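Local atomic coordinates of VlsE1 (Borreliella burgdorferi, PDB entry 1L8W), a protein that serves as a variable surface lipoprotein antigen of the Lyme disease spirochaete, whose antigenic switching probably helps the bacterium evade the host immune response. Residues D79-P84 / E113-L118; A180-E185 / K268-A273; G195-A200 / K286-D291; T229-A234 / N246-A251. One frame throughout, in Å; residues are numbered along the deposited sequence.

Interaction 1 of 4, residues D79-P84 / E113-L118; sequences DLNSLP and EVSELL
Leu80 and Val114 form the apolar part of the contact, their side chains crossing at about a right angle. One methyl of the leucine does the work: CD2 of Leu80 presses on CG1 of Val114 at 3.5 Å, tighter than usual for two carbons, and also meets CD1 of Leu118 at 3.9 Å. CG of Leu80 stands anti to the backbone N (chi1 -176°), and CD2 extends from it to the partner helix. Val114 and Leu118, one helical turn apart, offer that methyl two branched apolar partners. Helix 294-333 adds to the same packing, with Leu328 against Leu80, Val331 against Val114 and Val324 against Leu118.

The polar part is weaker. Asn81, the first residue to leave helical geometry after helix 59-80, holds its carboxamide beside the hydroxyl of Ser115. OD1 and ND2 of Asn81 each lie 3.7 Å from OG of Ser115, a van der Waals approach. The short side chain of Ser115 fits where it faces Leu80 and Asn81, and Asn81 suits a helix end at the surface.

Cohesion here comes from burying methyl groups, while the polar pair borders the apolar packing without adding a directional bond.

Interaction 2 of 4, residues A180-E185 / K268-A273; sequences AAAKGE and KDDQIA
The flat peptide group that joins Ala182 to Lys183 meets Lys268 on one side of its plane and a water molecule on the other. CG of Lys268 lies 3.1 Å from Ala182 O, displaced from the peptide plane. The water, well out of plane on the opposite side, is 3.3 Å from the same Ala182 O. The carboxylate of Asp269 is a second flat group: its OD2 is 4.0 Å from Gly184 O, while OD1 is hydrogen-bonded to Asn187.

The water links the backbones. It accepts from Asp269 N at 3.0 Å and is placed to donate to Gly184 O at 2.6 Å as well as to Ala182 O, though it has more acceptors near it than protons. Because Lys268 is the N-cap residue, that amide belongs to the first turn of the helix, where the water serves as its partner. Gly184 has phi 139° and psi 98°, at which a CB would jam against the preceding carbonyl, so glycine fits.

Two lysines complete the contact through their methylenes, CE of Lys183 packing on CD of Lys268 at 3.7 Å. NZ of Lys183 and NZ of Lys268 stay 5.0 Å apart. Their likely repulsion is probably eased by carbonyls: Lys268 NZ bonds to Glu265 O and Met266 O, Lys183 NZ weakly to Asp264 O.

The long loop between helices 153-170 and 205-216 thus lies against the start of helix 269-281, whose Ile272 and Ala273 pack inward on Ala214 and Val215 of helix 205-216, and whose Gln271 touches Ala226 of helix 220-230.

Interaction 3 of 4, residues G195-A200 / K286-D291; sequences GKAGAA and KFAVKD
Gly198 donates its backbone N-H to the carbonyl of Val289, a weak hydrogen bond of 3.3 Å from Gly198 N to Val289 O with an N-H...O angle of 157°. It is the single hydrogen bond joining the two segments, whose touching parts, Gly195 to Ala199 and Ala288 to Asp291, run in nearly the same direction, 12° apart.

Beside it, methyl groups meet backbone. CB of Ala288 points toward the loop and touches Gly195 O at 3.3 Å, Lys196 O and, at 3.5 Å, CB of Ala197. The Ala197 methyl in turn rests 3.6 Å from Val289 O, next to the hydrogen bond. Alanine suits both places, since the backbones approach to 4.8 Å between CA of Ala197 and CA of Ala288.

Farther along, the carboxylate of Asp291 leans over the Gly198 backbone, its OD2 lying 3.3 Å from Gly198 C. Ala199 N is also near this oxygen, but the angle is too poor for a bond. The positive phi of Gly198 (74°) favours glycine.

Strand 287-288 also pairs with strand 141-142, Phe287 bonding to Glu140 and Val142, and Val289 to Val142. Ala288 and Lys290 make further backbone bonds to Leu193 and Gly203. The arrangement is that of a loop laid alongside a small two-stranded parallel sheet in a largely helical protein, held by isolated backbone bonds and not as a regular third strand.

Interaction 4 of 4, residues T229-A234 / N246-A251; sequences TAADAA and NPIAAA
Ala230 packs against Pro247 and Ile248 where a type I beta turn, Ala230 to Ala233, runs on from helix 220-230 and faces the N-cap of the next helix.

The tight part centres on Ala230. Its CB meets CG of Pro247 at 3.4 Å, closer than usual for carbons, and CG1 of Ile248 at 3.7 Å. CD1 of Ile248 reaches past the methyl to the backbone, 3.4 Å from Ala230 O. Alanine permits this closeness; proline fits the first turn of a helix, where its lack of an N-H costs nothing, and the branched isoleucine also fills against Val156 and Ala160 of helix 153-170.

The contact is looser toward the partly exposed alanines. Ala231 N still touches Ile248 CD1 at 3.4 Å, but the methyl of Ala231 points away, its CB 4.3 Å from Ile248 CD1. CB of Ala233 rests 3.8 Å from ND2 of Asn246, a nitrogen hydrogen-bonded to Glu235 O.

The other branch of that carboxamide caps the helix. With CG of Asn246 in the crowded position between N and the carbonyl carbon (chi1 63°), OD1 of Asn246 accepts from Ala249 N at 2.6 Å, along a fairly straight N-H (161°), the donor tilted 33° from the carboxamide plane.

From the N terminus, interaction 1 comes first, tying the end of helix 59-80 to helix 106-131 across a loop that includes the unmodelled residues 85-104. It closes before any other opens and lies on the opposite side of the chain's centre from interaction 3. Residues 180-185 then open interaction 2 and 195-200 open interaction 3. Inside both, interaction 4 closes the short loop between helices 220-230 and 247-252. Residues 268-273 close interaction 2, joining the loop after helix 153-170 to the start of helix 269-281; residues 286-291 close interaction 3, joining the same loop to strand 287-288, so these two cross. Interactions 2 and 4 touch through Gln271 and Pro247.

Interaction 1 of 4, residues D79-P84 / E113-L118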
loop_
_atom_site.group_PDB
_atom_site.type_symbol
_atom_site.label_atom_id
_atom_site.label_comp_id
_atom_site.label_asym_id
_atom_site.label_seq_id
_atom_site.Cartn_x
_atom_site.Cartn_y
_atom_site.Cartn_z
ATOM N N ASP A 79 -19.805 -7.515 20.300
ATOM C CA ASP A 79 -21.101 -6.864 20.467
ATOM C C ASP A 79 -22.177 -7.513 19.606
ATOM O O ASP A 79 -23.351 -7.501 19.951
ATOM C CB ASP A 79 -21.001 -5.369 20.144
ATOM C CG ASP A 79 -19.966 -4.652 21.002
ATOM O OD1 ASP A 79 -19.665 -5.141 22.116
ATOM O OD2 ASP A 79 -19.463 -3.592 20.566
ATOM N N LEU A 80 -21.770 -8.097 18.491
ATOM C CA LEU A 80 -22.715 -8.749 17.601
ATOM C C LEU A 80 -23.175 -10.079 18.189
ATOM O O LEU A 80 -24.365 -10.391 18.197
ATOM C CB LEU A 80 -22.063 -8.990 16.244
ATOM C CG LEU A 80 -22.981 -9.581 15.183
ATOM C CD1 LEU A 80 -24.068 -8.573 14.862
ATOM C CD2 LEU A 80 -22.185 -9.933 13.941
ATOM N N ASN A 81 -22.219 -10.862 18.677
ATOM C CA ASN A 81 -22.516 -12.162 19.264
ATOM C C ASN A 81 -23.047 -12.051 20.681
ATOM O O ASN A 81 -23.106 -13.045 21.405
ATOM C CB ASN A 81 -21.264 -13.029 19.275
ATOM C CG ASN A 81 -20.759 -13.329 17.890
ATOM O OD1 ASN A 81 -21.463 -13.932 17.077
ATOM N ND2 ASN A 81 -19.531 -12.910 17.607
ATOM N N SER A 82 -23.424 -10.844 21.086
ATOM C CA SER A 82 -23.944 -10.641 22.426
ATOM C C SER A 82 -25.268 -9.895 22.372
ATOM O O SER A 82 -25.488 -8.937 23.112
ATOM C CB SER A 82 -22.931 -9.865 23.268
ATOM O OG SER A 82 -22.648 -8.611 22.681
ATOM N N LEU A 83 -26.147 -10.343 21.482
ATOM C CA LEU A 83 -27.463 -9.733 21.326
ATOM C C LEU A 83 -28.538 -10.604 21.984
ATOM O O LEU A 83 -29.430 -10.091 22.666
ATOM C CB LEU A 83 -27.786 -9.537 19.838
ATOM C CG LEU A 83 -26.852 -8.642 19.013
ATOM C CD1 LEU A 83 -27.245 -8.708 17.544
ATOM C CD2 LEU A 83 -26.917 -7.208 19.521
ATOM N N PRO A 84 -28.469 -11.937 21.782
ATOM C CA PRO A 84 -29.436 -12.879 22.360
ATOM C C PRO A 84 -29.297 -13.049 23.875
ATOM O O PRO A 84 -28.485 -12.318 24.482
ATOM C CB PRO A 84 -29.140 -14.181 21.614
ATOM C CG PRO A 84 -28.587 -13.703 20.298
ATOM C CD PRO A 84 -27.661 -12.610 20.750
ATOM N N GLU A 113 -23.305 -15.333 9.517
ATOM C CA GLU A 113 -22.649 -14.877 8.296
ATOM C C GLU A 113 -21.829 -13.602 8.508
ATOM O O GLU A 113 -20.713 -13.483 8.003
ATOM C CB GLU A 113 -23.693 -14.649 7.199
ATOM C CG GLU A 113 -24.863 -13.782 7.628
ATOM C CD GLU A 113 -25.794 -13.440 6.477
ATOM O OE1 GLU A 113 -26.274 -14.375 5.800
ATOM O OE2 GLU A 113 -26.046 -12.234 6.250
ATOM N N VAL A 114 -22.389 -12.653 9.247
ATOM C CA VAL A 114 -21.706 -11.400 9.524
ATOM C C VAL A 114 -20.518 -11.673 10.441
ATOM O O VAL A 114 -19.464 -11.043 10.318
ATOM C CB VAL A 114 -22.666 -10.390 10.193
ATOM C CG1 VAL A 114 -21.921 -9.130 10.589
ATOM C CG2 VAL A 114 -23.787 -10.048 9.236
ATOM N N SER A 115 -20.694 -12.623 11.354
ATOM C CA SER A 115 -19.640 -12.992 12.290
ATOM C C SER A 115 -18.466 -13.610 11.535
ATOM O O SER A 115 -17.308 -13.310 11.817
ATOM C CB SER A 115 -20.179 -13.990 13.322
ATOM O OG SER A 115 -19.159 -14.414 14.216
ATOM N N GLU A 116 -18.776 -14.469 10.570
ATOM C CA GLU A 116 -17.750 -15.136 9.778
ATOM C C GLU A 116 -17.000 -14.087 8.968
ATOM O O GLU A 116 -15.783 -14.171 8.786
ATOM C CB GLU A 116 -18.394 -16.153 8.834
ATOM C CG GLU A 116 -17.580 -17.420 8.602
ATOM C CD GLU A 116 -18.174 -18.635 9.312
ATOM O OE1 GLU A 116 -19.380 -18.902 9.120
ATOM O OE2 GLU A 116 -17.436 -19.325 10.053
ATOM N N LEU A 117 -17.751 -13.103 8.481
ATOM C CA LEU A 117 -17.200 -12.009 7.695
ATOM C C LEU A 117 -16.193 -11.291 8.590
ATOM O O LEU A 117 -15.032 -11.115 8.215
ATOM C CB LEU A 117 -18.334 -11.061 7.269
ATOM C CG LEU A 117 -18.152 -9.942 6.231
ATOM C CD1 LEU A 117 -18.407 -8.604 6.889
ATOM C CD2 LEU A 117 -16.767 -9.991 5.594
ATOM N N LEU A 118 -16.637 -10.898 9.783
ATOM C CA LEU A 118 -15.761 -10.216 10.731
ATOM C C LEU A 118 -14.496 -11.031 10.998
ATOM O O LEU A 118 -13.400 -10.475 11.068
ATOM C CB LEU A 118 -16.505 -9.950 12.042
ATOM C CG LEU A 118 -17.604 -8.886 11.951
ATOM C CD1 LEU A 118 -18.499 -8.945 13.181
ATOM C CD2 LEU A 118 -16.971 -7.509 11.806
#

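Interaction 2 of 4, residues A180-E185 / K268-A273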
loop_
_atom_site.group_PDB
_atom_site.type_symbol
_atom_site.label_atom_id
_atom_site.label_comp_id
_atom_site.label_asym_id
_atom_site.label_seq_id
_atom_site.Cartn_x
_atom_site.Cartn_y
_atom_site.Cartn_z
ATOM N N ALA A 180 -11.432 3.391 -16.894
ATOM C CA ALA A 180 -10.787 4.669 -17.149
ATOM C C ALA A 180 -9.426 4.418 -17.784
ATOM O O ALA A 180 -8.821 3.366 -17.574
ATOM C CB ALA A 180 -10.621 5.441 -15.847
ATOM N N ALA A 181 -8.950 5.382 -18.565
ATOM C CA ALA A 181 -7.651 5.252 -19.219
ATOM C C ALA A 181 -6.552 5.108 -18.164
ATOM O O ALA A 181 -6.269 6.044 -17.415
ATOM C CB ALA A 181 -7.381 6.474 -20.109
ATOM N N ALA A 182 -5.945 3.924 -18.109
ATOM C CA ALA A 182 -4.883 3.635 -17.148
ATOM C C ALA A 182 -3.501 3.705 -17.791
ATOM O O ALA A 182 -2.495 3.426 -17.137
ATOM C CB ALA A 182 -5.094 2.254 -16.535
ATOM N N LYS A 183 -3.456 4.076 -19.069
ATOM C CA LYS A 183 -2.194 4.169 -19.794
ATOM C C LYS A 183 -1.593 5.567 -19.839
ATOM O O LYS A 183 -2.295 6.575 -19.725
ATOM C CB LYS A 183 -2.358 3.630 -21.215
ATOM C CG LYS A 183 -2.087 2.135 -21.327
ATOM C CD LYS A 183 -0.616 1.826 -21.055
ATOM C CE LYS A 183 -0.327 0.332 -21.142
ATOM N NZ LYS A 183 1.124 0.027 -20.999
ATOM N N GLY A 184 -0.278 5.607 -20.013
ATOM C CA GLY A 184 0.441 6.861 -20.059
ATOM C C GLY A 184 1.723 6.666 -19.281
ATOM O O GLY A 184 1.725 6.751 -18.056
ATOM N N GLU A 185 2.809 6.394 -19.994
ATOM C CA GLU A 185 4.105 6.153 -19.376
ATOM C C GLU A 185 4.806 7.443 -18.957
ATOM O O GLU A 185 6.025 7.467 -18.777
ATOM C CB GLU A 185 4.999 5.373 -20.349
ATOM C CG GLU A 185 5.411 6.174 -21.582
ATOM C CD GLU A 185 6.064 5.324 -22.658
ATOM O OE1 GLU A 185 7.142 4.745 -22.405
ATOM O OE2 GLU A 185 5.491 5.241 -23.765
ATOM N N LYS A 268 2.613 2.340 -16.048
ATOM C CA LYS A 268 1.286 2.887 -15.790
ATOM C C LYS A 268 1.222 3.475 -14.378
ATOM O O LYS A 268 1.860 2.971 -13.452
ATOM C CB LYS A 268 0.233 1.799 -15.962
ATOM C CG LYS A 268 -0.055 1.469 -17.410
ATOM C CD LYS A 268 -1.011 0.301 -17.534
ATOM C CE LYS A 268 -0.274 -1.019 -17.437
ATOM N NZ LYS A 268 0.507 -1.140 -16.181
ATOM N N ASP A 269 0.437 4.534 -14.230
ATOM C CA ASP A 269 0.289 5.248 -12.967
ATOM C C ASP A 269 -0.217 4.480 -11.753
ATOM O O ASP A 269 0.231 4.732 -10.639
ATOM C CB ASP A 269 -0.595 6.478 -13.173
ATOM C CG ASP A 269 0.038 7.501 -14.099
ATOM O OD1 ASP A 269 1.220 7.846 -13.881
ATOM O OD2 ASP A 269 -0.650 7.961 -15.037
ATOM N N ASP A 270 -1.156 3.565 -11.941
ATOM C CA ASP A 270 -1.663 2.827 -10.795
ATOM C C ASP A 270 -0.665 1.766 -10.308
ATOM O O ASP A 270 -0.633 1.449 -9.117
ATOM C CB ASP A 270 -3.037 2.222 -11.113
ATOM C CG ASP A 270 -3.026 1.351 -12.349
ATOM O OD1 ASP A 270 -2.039 1.411 -13.119
ATOM O OD2 ASP A 270 -4.021 0.612 -12.551
ATOM N N GLN A 271 0.162 1.256 -11.223
ATOM C CA GLN A 271 1.189 0.262 -10.907
ATOM C C GLN A 271 2.368 0.941 -10.211
ATOM O O GLN A 271 2.931 0.424 -9.237
ATOM C CB GLN A 271 1.692 -0.404 -12.182
ATOM C CG GLN A 271 0.602 -1.045 -13.031
ATOM C CD GLN A 271 -0.159 -2.113 -12.280
ATOM O OE1 GLN A 271 0.436 -3.000 -11.672
ATOM N NE2 GLN A 271 -1.482 -2.041 -12.325
ATOM N N ILE A 272 2.746 2.103 -10.728
ATOM C CA ILE A 272 3.831 2.872 -10.141
ATOM C C ILE A 272 3.419 3.294 -8.727
ATOM O O ILE A 272 4.168 3.099 -7.774
ATOM C CB ILE A 272 4.125 4.123 -10.973
ATOM C CG1 ILE A 272 4.608 3.698 -12.361
ATOM C CG2 ILE A 272 5.130 5.001 -10.256
ATOM C CD1 ILE A 272 4.808 4.835 -13.326
ATOM N N ALA A 273 2.225 3.869 -8.610
ATOM C CA ALA A 273 1.697 4.314 -7.321
ATOM C C ALA A 273 1.621 3.151 -6.318
ATOM O O ALA A 273 1.774 3.352 -5.105
ATOM C CB ALA A 273 0.325 4.938 -7.511
HETATM O O HOH W 1 -0.402 5.915 -16.812
#

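Interaction 3 of 4, residues G195-A200 / K286-D291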
loop_
_atom_site.group_PDB
_atom_site.type_symbol
_atom_site.label_atom_id
_atom_site.label_comp_id
_atom_site.label_asym_id
_atom_site.label_seq_id
_atom_site.Cartn_x
_atom_site.Cartn_y
_atom_site.Cartn_z
ATOM N N GLY A 195 16.370 2.415 -7.450
ATOM C CA GLY A 195 17.701 1.891 -7.687
ATOM C C GLY A 195 18.688 2.242 -6.594
ATOM O O GLY A 195 18.298 2.545 -5.470
ATOM N N LYS A 196 19.974 2.206 -6.924
ATOM C CA LYS A 196 21.010 2.526 -5.952
ATOM C C LYS A 196 21.100 4.028 -5.748
ATOM O O LYS A 196 20.467 4.804 -6.464
ATOM C CB LYS A 196 22.359 1.969 -6.411
ATOM C CG LYS A 196 22.801 2.456 -7.765
ATOM C CD LYS A 196 23.969 1.640 -8.297
ATOM C CE LYS A 196 23.568 0.188 -8.522
ATOM N NZ LYS A 196 24.672 -0.609 -9.130
ATOM N N ALA A 197 21.878 4.430 -4.752
ATOM C CA ALA A 197 22.046 5.843 -4.432
ATOM C C ALA A 197 23.493 6.258 -4.622
ATOM O O ALA A 197 24.347 5.437 -4.956
ATOM C CB ALA A 197 21.618 6.105 -2.991
ATOM N N GLY A 198 23.755 7.543 -4.411
ATOM C CA GLY A 198 25.101 8.062 -4.545
ATOM C C GLY A 198 25.600 8.201 -5.969
ATOM O O GLY A 198 24.895 8.694 -6.847
ATOM N N ALA A 199 26.833 7.751 -6.180
ATOM C CA ALA A 199 27.512 7.813 -7.470
ATOM C C ALA A 199 26.676 7.488 -8.709
ATOM O O ALA A 199 26.050 8.369 -9.293
ATOM C CB ALA A 199 28.749 6.917 -7.433
ATOM N N ALA A 200 26.677 6.225 -9.117
ATOM C CA ALA A 200 25.942 5.808 -10.308
ATOM C C ALA A 200 24.431 5.697 -10.103
ATOM O O ALA A 200 23.796 4.760 -10.604
ATOM C CB ALA A 200 26.497 4.481 -10.816
ATOM N N LYS A 286 13.217 1.935 0.987
ATOM C CA LYS A 286 13.650 3.332 0.959
ATOM C C LYS A 286 13.789 3.856 -0.469
ATOM O O LYS A 286 13.857 3.083 -1.417
ATOM C CB LYS A 286 14.992 3.469 1.675
ATOM C CG LYS A 286 15.008 2.849 3.054
ATOM C CD LYS A 286 16.415 2.829 3.624
ATOM C CE LYS A 286 16.434 2.263 5.037
ATOM N NZ LYS A 286 17.819 2.248 5.583
ATOM N N PHE A 287 13.845 5.175 -0.612
ATOM C CA PHE A 287 13.967 5.802 -1.925
ATOM C C PHE A 287 15.331 6.457 -2.093
ATOM O O PHE A 287 15.753 7.276 -1.269
ATOM C CB PHE A 287 12.833 6.808 -2.096
ATOM C CG PHE A 287 11.474 6.189 -1.935
ATOM C CD1 PHE A 287 10.861 5.541 -3.005
ATOM C CD2 PHE A 287 10.849 6.176 -0.694
ATOM C CE1 PHE A 287 9.649 4.881 -2.840
ATOM C CE2 PHE A 287 9.631 5.517 -0.516
ATOM C CZ PHE A 287 9.032 4.864 -1.589
ATOM N N ALA A 288 16.021 6.082 -3.167
ATOM C CA ALA A 288 17.361 6.590 -3.425
ATOM C C ALA A 288 17.496 7.693 -4.484
ATOM O O ALA A 288 16.809 7.696 -5.512
ATOM C CB ALA A 288 18.274 5.419 -3.772
ATOM N N VAL A 289 18.402 8.624 -4.213
ATOM C CA VAL A 289 18.677 9.740 -5.109
ATOM C C VAL A 289 20.201 9.913 -5.234
ATOM O O VAL A 289 20.964 9.372 -4.421
ATOM C CB VAL A 289 18.067 11.056 -4.559
ATOM C CG1 VAL A 289 16.551 10.936 -4.448
ATOM C CG2 VAL A 289 18.670 11.377 -3.198
ATOM N N LYS A 290 20.631 10.656 -6.257
ATOM C CA LYS A 290 22.052 10.930 -6.488
ATOM C C LYS A 290 22.502 11.898 -5.398
ATOM O O LYS A 290 21.668 12.567 -4.788
ATOM C CB LYS A 290 22.262 11.610 -7.851
ATOM C CG LYS A 290 21.658 10.872 -9.036
ATOM C CD LYS A 290 21.624 11.725 -10.314
ATOM C CE LYS A 290 23.007 11.993 -10.909
ATOM N NZ LYS A 290 23.798 13.044 -10.199
ATOM N N ASP A 291 23.806 11.976 -5.147
ATOM C CA ASP A 291 24.305 12.907 -4.140
ATOM C C ASP A 291 24.098 14.319 -4.680
ATOM O O ASP A 291 24.233 14.561 -5.883
ATOM C CB ASP A 291 25.788 12.661 -3.846
ATOM C CG ASP A 291 26.475 11.867 -4.933
ATOM O OD1 ASP A 291 26.419 12.283 -6.112
ATOM O OD2 ASP A 291 27.075 10.824 -4.599
#

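Interaction 4 of 4, residues T229-A234 / N246-A251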
loop_
_atom_site.group_PDB
_atom_site.type_symbol
_atom_site.label_atom_id
_atom_site.label_comp_id
_atom_site.label_asym_id
_atom_site.label_seq_id
_atom_site.Cartn_x
_atom_site.Cartn_y
_atom_site.Cartn_z
ATOM N N THR A 229 -4.082 -7.310 -7.348
ATOM C CA THR A 229 -3.719 -8.075 -8.542
ATOM C C THR A 229 -2.278 -8.545 -8.435
ATOM O O THR A 229 -1.952 -9.688 -8.754
ATOM C CB THR A 229 -3.850 -7.208 -9.822
ATOM O OG1 THR A 229 -5.191 -6.720 -9.933
ATOM C CG2 THR A 229 -3.511 -8.011 -11.068
ATOM N N ALA A 230 -1.412 -7.647 -7.987
ATOM C CA ALA A 230 -0.004 -7.959 -7.836
ATOM C C ALA A 230 0.206 -9.171 -6.933
ATOM O O ALA A 230 1.016 -10.039 -7.240
ATOM C CB ALA A 230 0.724 -6.759 -7.277
ATOM N N ALA A 231 -0.527 -9.224 -5.826
ATOM C CA ALA A 231 -0.410 -10.323 -4.871
ATOM C C ALA A 231 -0.682 -11.676 -5.517
ATOM O O ALA A 231 -0.273 -12.714 -4.998
ATOM C CB ALA A 231 -1.372 -10.106 -3.700
ATOM N N ASP A 232 -1.374 -11.662 -6.652
ATOM C CA ASP A 232 -1.701 -12.894 -7.355
ATOM C C ASP A 232 -0.681 -13.264 -8.429
ATOM O O ASP A 232 -0.748 -14.347 -9.002
ATOM C CB ASP A 232 -3.102 -12.790 -7.958
ATOM C CG ASP A 232 -4.194 -12.915 -6.909
ATOM O OD1 ASP A 232 -4.370 -14.031 -6.379
ATOM O OD2 ASP A 232 -4.864 -11.901 -6.597
ATOM N N ALA A 233 0.267 -12.372 -8.694
ATOM C CA ALA A 233 1.301 -12.642 -9.689
ATOM C C ALA A 233 2.143 -13.828 -9.226
ATOM O O ALA A 233 2.081 -14.232 -8.064
ATOM C CB ALA A 233 2.188 -11.410 -9.879
ATOM N N ALA A 234 2.933 -14.386 -10.133
ATOM C CA ALA A 234 3.773 -15.525 -9.798
ATOM C C ALA A 234 5.218 -15.096 -9.615
ATOM O O ALA A 234 5.961 -15.712 -8.847
ATOM C CB ALA A 234 3.676 -16.577 -10.888
ATOM N N ASN A 246 5.403 -6.293 -12.083
ATOM C CA ASN A 246 4.300 -6.078 -11.154
ATOM C C ASN A 246 4.786 -5.182 -10.014
ATOM O O ASN A 246 5.978 -5.143 -9.719
ATOM C CB ASN A 246 3.773 -7.423 -10.630
ATOM C CG ASN A 246 4.812 -8.191 -9.823
ATOM O OD1 ASN A 246 5.145 -7.813 -8.699
ATOM N ND2 ASN A 246 5.325 -9.274 -10.395
ATOM N N PRO A 247 3.875 -4.442 -9.361
ATOM C CA PRO A 247 4.321 -3.568 -8.269
ATOM C C PRO A 247 5.062 -4.235 -7.090
ATOM O O PRO A 247 5.898 -3.592 -6.438
ATOM C CB PRO A 247 3.035 -2.836 -7.855
ATOM C CG PRO A 247 1.939 -3.733 -8.298
ATOM C CD PRO A 247 2.426 -4.309 -9.598
ATOM N N ILE A 248 4.773 -5.510 -6.822
ATOM C CA ILE A 248 5.449 -6.233 -5.742
ATOM C C ILE A 248 6.926 -6.452 -6.097
ATOM O O ILE A 248 7.815 -6.205 -5.281
ATOM C CB ILE A 248 4.761 -7.602 -5.459
ATOM C CG1 ILE A 248 3.379 -7.365 -4.836
ATOM C CG2 ILE A 248 5.621 -8.462 -4.529
ATOM C CD1 ILE A 248 2.616 -8.634 -4.539
ATOM N N ALA A 249 7.187 -6.888 -7.323
ATOM C CA ALA A 249 8.553 -7.118 -7.774
ATOM C C ALA A 249 9.339 -5.808 -7.842
ATOM O O ALA A 249 10.555 -5.779 -7.599
ATOM C CB ALA A 249 8.539 -7.779 -9.142
ATOM N N ALA A 250 8.642 -4.728 -8.181
ATOM C CA ALA A 250 9.273 -3.415 -8.289
ATOM C C ALA A 250 9.580 -2.844 -6.915
ATOM O O ALA A 250 10.646 -2.262 -6.714
ATOM C CB ALA A 250 8.369 -2.444 -9.085
ATOM N N ALA A 251 8.652 -3.013 -5.975
ATOM C CA ALA A 251 8.825 -2.508 -4.607
ATOM C C ALA A 251 9.999 -3.172 -3.865
ATOM O O ALA A 251 10.777 -2.494 -3.202
ATOM C CB ALA A 251 7.527 -2.688 -3.811
#